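Local coordinates for 35 kDa hemin binding protein (Porphyromonas gingivalis, PDB 5Y1A), which probably binds hemin and is probably a virulence-related cargo of the type IX secretion system, with thioredoxin and immunoglobulin-like domains, at residues A[99-104]-A[253-258]. Residues are numbered along the deposited sequence; the frame is centred on the assembly and turned at random.
Sequences DQTLGI and HPMSNA
Thr101 and Met255 make this contact, and their side chains cross at about a right angle. From the last turn of the helix, the bond from CA to CB of Thr101 heads toward the loop. Met255 crosses it, and its terminal methyl CE lies 3.1 Å from Thr101 OG1, a close approach. Met255 CB is also near, 3.4 Å from the same oxygen. The bend at the end of the methionine chain (chi3 50°) turns CE back toward the helix, so that CB and CE both border the hydroxyl. On the threonine, OG1 sits beside the backbone N (chi1 -62°), which puts CG2 anti to that N and 3.6 Å from Met255 O. No hydrogen bond joins the two segments. The Thr101 hydroxyl is instead bonded to the carbonyl of Ala97, one turn back in its own helix. Both touching residues are buried.

Pro254 to Asn257 form a type I turn, closed by Asn257 N to Pro254 O at 3.1 Å. The helix runs to Leu102, and Gly103, with positive phi, is the first residue to leave it. Asp99 OD1 accepts a hydrogen bond from Ile104 N at 2.9 Å, met almost end-on to its C-O bond.

Met255 also touches Ala97 and Arg114, and Thr101 packs on His261. The contact thus sets the end of helix 89-102, in the thioredoxin domain, against the loop between strands 245-252 and 263-270 of the beta-sandwich.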
# COMPACT_ATOMS: atom_id res chain seq x y z
N ASP A 99 8.06 16.07 4.95
CA ASP A 99 8.15 17.46 5.43
C ASP A 99 9.60 18.01 5.37
O ASP A 99 9.85 19.10 4.84
CB ASP A 99 7.59 17.54 6.86
CG ASP A 99 7.44 18.97 7.37
OD1 ASP A 99 7.31 19.95 6.56
OD2 ASP A 99 7.44 19.12 8.62
N GLN A 100 10.55 17.24 5.88
CA GLN A 100 11.96 17.61 5.77
C GLN A 100 12.37 17.91 4.30
O GLN A 100 13.09 18.87 4.03
CB GLN A 100 12.85 16.53 6.38
CG GLN A 100 14.35 16.92 6.42
CD GLN A 100 14.61 18.25 7.15
OE1 GLN A 100 14.08 18.48 8.26
NE2 GLN A 100 15.42 19.13 6.54
N THR A 101 11.87 17.10 3.38
CA THR A 101 12.20 17.23 1.98
C THR A 101 11.50 18.37 1.25
O THR A 101 12.13 19.14 0.48
CB THR A 101 11.93 15.86 1.27
OG1 THR A 101 12.79 14.89 1.88
CG2 THR A 101 12.21 15.92 -0.25
N LEU A 102 10.20 18.50 1.50
CA LEU A 102 9.35 19.38 0.69
C LEU A 102 8.91 20.68 1.37
O LEU A 102 8.62 21.69 0.69
CB LEU A 102 8.12 18.60 0.22
CG LEU A 102 8.37 17.33 -0.59
CD1 LEU A 102 7.06 16.54 -0.64
CD2 LEU A 102 8.81 17.72 -2.01
N GLY A 103 8.86 20.66 2.71
CA GLY A 103 8.41 21.82 3.47
C GLY A 103 6.90 21.95 3.35
O GLY A 103 6.40 22.78 2.59
N ILE A 104 6.18 21.13 4.11
CA ILE A 104 4.70 21.04 4.07
C ILE A 104 4.12 21.99 5.10
O ILE A 104 4.18 21.73 6.29
CB ILE A 104 4.25 19.57 4.36
CG1 ILE A 104 4.89 18.65 3.31
CG2 ILE A 104 2.69 19.46 4.37
CD1 ILE A 104 4.85 17.15 3.64
N HIS A 253 14.80 9.55 -6.83
CA HIS A 253 16.04 10.10 -6.32
C HIS A 253 15.97 10.23 -4.79
O HIS A 253 14.89 10.27 -4.20
CB HIS A 253 16.31 11.45 -6.99
CG HIS A 253 16.57 11.34 -8.47
ND1 HIS A 253 17.75 10.85 -8.98
CD2 HIS A 253 15.79 11.62 -9.54
CE1 HIS A 253 17.70 10.86 -10.31
NE2 HIS A 253 16.51 11.32 -10.67
N PRO A 254 17.13 10.26 -4.13
CA PRO A 254 17.13 10.34 -2.66
C PRO A 254 16.40 11.56 -2.13
O PRO A 254 16.55 12.66 -2.68
CB PRO A 254 18.64 10.40 -2.33
CG PRO A 254 19.32 9.76 -3.52
CD PRO A 254 18.49 10.18 -4.70
N MET A 255 15.61 11.38 -1.08
CA MET A 255 14.95 12.49 -0.40
C MET A 255 15.93 13.57 0.05
O MET A 255 15.60 14.73 0.09
CB MET A 255 14.09 11.98 0.76
CG MET A 255 13.08 10.94 0.35
SD MET A 255 11.91 10.51 1.69
CE MET A 255 11.48 12.10 2.08
N SER A 256 17.14 13.15 0.39
CA SER A 256 18.20 14.04 0.87
C SER A 256 18.84 14.94 -0.20
O SER A 256 19.65 15.84 0.14
CB SER A 256 19.31 13.21 1.53
OG SER A 256 19.84 12.27 0.58
N ASN A 257 18.52 14.71 -1.48
CA ASN A 257 19.06 15.51 -2.58
C ASN A 257 18.15 16.70 -2.80
O ASN A 257 17.08 16.57 -3.40
CB ASN A 257 19.17 14.68 -3.87
CG ASN A 257 19.80 15.47 -5.03
OD1 ASN A 257 19.57 16.65 -5.18
ND2 ASN A 257 20.57 14.79 -5.86
N ALA A 258 18.56 17.87 -2.30
CA ALA A 258 17.73 19.06 -2.39
C ALA A 258 17.45 19.52 -3.83
O ALA A 258 16.39 20.10 -4.11
CB ALA A 258 18.34 20.20 -1.55